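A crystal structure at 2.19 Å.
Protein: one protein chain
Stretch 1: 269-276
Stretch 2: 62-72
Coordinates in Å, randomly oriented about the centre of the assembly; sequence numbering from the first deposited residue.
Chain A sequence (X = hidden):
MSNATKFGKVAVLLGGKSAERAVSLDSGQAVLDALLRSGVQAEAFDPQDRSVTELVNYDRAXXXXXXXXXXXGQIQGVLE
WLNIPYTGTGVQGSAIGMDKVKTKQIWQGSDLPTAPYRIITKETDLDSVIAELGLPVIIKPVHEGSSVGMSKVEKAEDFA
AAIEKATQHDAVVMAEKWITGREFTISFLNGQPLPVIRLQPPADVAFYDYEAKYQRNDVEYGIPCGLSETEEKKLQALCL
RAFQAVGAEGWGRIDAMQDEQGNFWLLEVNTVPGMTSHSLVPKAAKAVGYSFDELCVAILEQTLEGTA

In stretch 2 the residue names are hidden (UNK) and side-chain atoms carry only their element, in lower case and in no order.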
# COMPACT_ATOMS: atom_id res chain seq x y z
N VAL A 269 -9.29 -4.02 -8.88
CA VAL A 269 -10.06 -3.05 -8.11
C VAL A 269 -9.71 -1.67 -8.63
O VAL A 269 -8.56 -1.46 -9.11
CB VAL A 269 -9.79 -3.13 -6.58
CG1 VAL A 269 -8.36 -2.73 -6.22
CG2 VAL A 269 -10.74 -2.24 -5.82
N ASN A 270 -10.70 -0.77 -8.57
CA ASN A 270 -10.53 0.63 -8.93
C ASN A 270 -11.06 1.47 -7.83
O ASN A 270 -12.25 1.43 -7.56
CB ASN A 270 -11.24 0.94 -10.21
CG ASN A 270 -10.85 2.27 -10.76
OD1 ASN A 270 -10.40 3.19 -10.04
ND2 ASN A 270 -11.01 2.41 -12.06
N THR A 271 -10.16 2.21 -7.17
CA THR A 271 -10.49 3.07 -6.01
C THR A 271 -10.80 4.55 -6.30
O THR A 271 -11.25 5.25 -5.38
CB THR A 271 -9.36 3.08 -4.98
OG1 THR A 271 -8.16 3.48 -5.63
CG2 THR A 271 -9.20 1.74 -4.38
N VAL A 272 -10.50 5.04 -7.51
CA VAL A 272 -11.10 6.32 -8.03
C VAL A 272 -11.64 6.17 -9.46
O VAL A 272 -10.95 6.41 -10.44
CB VAL A 272 -10.22 7.60 -7.72
CG1 VAL A 272 -8.79 7.29 -7.34
CG2 VAL A 272 -10.25 8.67 -8.80
N PRO A 273 -12.89 5.69 -9.58
CA PRO A 273 -13.44 5.54 -10.90
C PRO A 273 -13.79 6.86 -11.58
O PRO A 273 -13.99 7.89 -10.91
CB PRO A 273 -14.72 4.75 -10.68
CG PRO A 273 -14.58 4.13 -9.34
CD PRO A 273 -13.73 5.06 -8.55
N GLY A 274 -13.86 6.79 -12.91
CA GLY A 274 -14.39 7.85 -13.71
C GLY A 274 -15.75 8.35 -13.25
O GLY A 274 -16.59 7.61 -12.70
N MET A 275 -15.90 9.67 -13.38
CA MET A 275 -17.16 10.32 -13.25
C MET A 275 -17.43 11.15 -14.52
O MET A 275 -18.28 12.06 -14.52
CB MET A 275 -17.17 11.13 -11.94
CG MET A 275 -17.17 10.23 -10.70
SD MET A 275 -18.75 9.43 -10.35
CE MET A 275 -19.63 10.75 -9.54
N THR A 276 -16.76 10.80 -15.62
CA THR A 276 -17.13 11.35 -16.91
C THR A 276 -18.52 10.85 -17.36
O THR A 276 -19.07 9.88 -16.85
CB THR A 276 -16.20 10.94 -18.04
OG1 THR A 276 -16.44 9.57 -18.38
CG2 THR A 276 -14.75 11.16 -17.65
N UNK A 62 -13.13 15.86 -2.24
CA UNK A 62 -13.76 14.86 -3.14
C UNK A 62 -12.68 14.54 -4.15
O UNK A 62 -12.31 15.43 -4.92
c UNK A 62 -15.86 14.48 -4.56
c UNK A 62 -17.50 12.65 -5.86
c UNK A 62 -17.21 14.40 -4.26
c UNK A 62 -15.36 13.67 -5.54
c UNK A 62 -16.17 12.74 -6.18
c UNK A 62 -18.02 13.47 -4.90
c UNK A 62 -14.99 15.48 -3.85
N UNK A 63 -12.17 13.30 -4.15
CA UNK A 63 -10.99 12.94 -4.96
C UNK A 63 -11.44 12.29 -6.27
O UNK A 63 -12.16 11.29 -6.29
c UNK A 63 -8.88 11.60 -5.19
c UNK A 63 -9.50 12.56 -2.93
c UNK A 63 -8.77 11.59 -2.05
c UNK A 63 -10.04 11.97 -4.26
N UNK A 64 -10.97 12.85 -7.37
CA UNK A 64 -11.31 12.34 -8.67
C UNK A 64 -10.07 12.52 -9.57
O UNK A 64 -10.17 12.75 -10.78
c UNK A 64 -13.67 12.05 -9.44
c UNK A 64 -12.62 13.04 -9.06
c UNK A 64 -12.44 14.18 -10.04
N UNK A 65 -8.90 12.34 -8.94
CA UNK A 65 -7.60 12.24 -9.61
C UNK A 65 -7.38 10.80 -10.00
O UNK A 65 -7.20 9.98 -9.15
c UNK A 65 -6.48 12.63 -8.64
c UNK A 65 -5.54 14.22 -6.94
c UNK A 65 -6.40 14.07 -8.18
c UNK A 65 -5.84 14.93 -9.31
N UNK A 66 -7.35 10.50 -11.28
CA UNK A 66 -7.10 9.15 -11.71
C UNK A 66 -5.61 8.93 -11.95
O UNK A 66 -4.89 9.85 -12.39
c UNK A 66 -11.37 9.29 -12.11
c UNK A 66 -9.31 9.26 -12.89
c UNK A 66 -10.01 10.18 -13.58
c UNK A 66 -7.89 8.84 -12.97
n UNK A 66 -10.18 8.73 -11.96
n UNK A 66 -11.29 10.18 -13.07
N UNK A 67 -5.17 7.70 -11.65
CA UNK A 67 -3.80 7.26 -11.86
C UNK A 67 -2.79 7.78 -10.84
O UNK A 67 -3.13 8.23 -9.75
N UNK A 68 -1.53 7.70 -11.24
CA UNK A 68 -0.36 8.02 -10.43
C UNK A 68 -0.58 9.38 -9.77
O UNK A 68 -0.95 10.35 -10.40
n UNK A 68 4.99 10.94 -10.26
c UNK A 68 4.92 10.58 -11.55
c UNK A 68 0.91 7.92 -11.31
n UNK A 68 6.02 10.71 -12.31
c UNK A 68 2.26 8.48 -10.84
n UNK A 68 3.81 10.08 -12.10
c UNK A 68 2.52 9.88 -11.42
N UNK A 69 -0.43 9.39 -8.46
CA UNK A 69 -0.63 10.59 -7.66
C UNK A 69 -1.94 10.59 -6.90
O UNK A 69 -2.01 11.12 -5.81
N UNK A 70 -2.97 10.00 -7.49
CA UNK A 70 -4.34 10.19 -7.01
C UNK A 70 -5.04 8.97 -6.52
O UNK A 70 -5.86 9.05 -5.64
N UNK A 71 -4.67 7.85 -7.11
CA UNK A 71 -5.26 6.55 -6.88
C UNK A 71 -4.30 5.59 -6.12
O UNK A 71 -4.69 4.50 -5.74
o UNK A 71 -6.84 5.52 -10.76
o UNK A 71 -6.94 3.37 -10.21
c UNK A 71 -6.80 4.58 -9.91
c UNK A 71 -5.54 6.02 -8.29
c UNK A 71 -6.54 4.90 -8.45
N UNK A 72 -3.07 6.02 -5.89
CA UNK A 72 -1.98 5.17 -5.35
C UNK A 72 -1.53 5.48 -3.90
O UNK A 72 -0.47 5.01 -3.48
o UNK A 72 -0.83 7.64 -5.66
c UNK A 72 -0.76 5.32 -6.27
o UNK A 72 0.62 7.01 -7.19
c UNK A 72 -0.29 6.76 -6.38

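Position 62 carries seven side-chain carbons, one leading into a six-membered ring without a heteroatom; the ring makes no close contact with stretch 1. This is Phe62. Position 63 has four carbons, forked at the first, with one arm two carbons long, which defines Ile63; its carbonyl O lies 4.1 Å from Val272 CG2.

At position 64 a single carbon bears two others. One of the two approaches the CG atom of Met275 at 4.1 Å, an apolar contact, while the backbone CA lies 3.8 Å from Val272 CG2. Three carbons in this arrangement make Val64. Position 65 has four carbons forked at the second, and its CA-to-CB bond points away from stretch 1. It is Leu65, which meets the other stretch through its backbone, with its O 3.3 Å from Val272 CG2.

Position 66 shows one carbon followed by a five-membered ring of three carbons and two nitrogens, the pattern of histidine. In His66 the m rotamer brings the ring to stretch 1, where ND1 donates a hydrogen bond to Val272 O at 2.9 Å. Pro273 O also lies at the ring edge, 3.2 Å from His66 CE1. NE2 is hydrogen-bonded elsewhere in the structure.

Position 67 has no side-chain atoms and a phi of 76°, which favours glycine: Gly67. Position 68 extends through three carbons and a nitrogen to a carbon carrying two more nitrogens. This is Arg68, exposed and out of reach of stretch 1. Position 69 again lacks a side chain; at its backbone angles a CB would be jammed against the preceding carbonyl O, consistent with Gly69. Position 70 is also bare, and a CB there would fall 2.3 Å from Leu65 CB. Gly70 avoids that clash, and its N bonds to Gly67 O at 2.9 Å.

Position 71 has three carbons, the third carrying two oxygens, hence Glu71. Its CG packs 3.5 Å from both Val272 CG1 and Thr271 OG1, and OE2 accepts a hydrogen bond from Gly67 N at 2.9 Å. Position 72 is shorter, two carbons with two oxygens on the second. The CA-to-CB bond of Asp72 points away from stretch 1, and its OD2 accepts a hydrogen bond from Gly69 N at 2.9 Å.

The contact centres on Val272, whose side chain packs among the backbone of the 63–65 segment, the His66 ring and the carbons of Glu71. The histidine bond fixes the carbonyl of the same residue, while the hydrogen bond from Gly67 N to Glu71 OE2 ties the end of the Glu71 side chain back to its own loop, with CG against Val272.

Stretch 2 62-72: FIVLHGRGGED
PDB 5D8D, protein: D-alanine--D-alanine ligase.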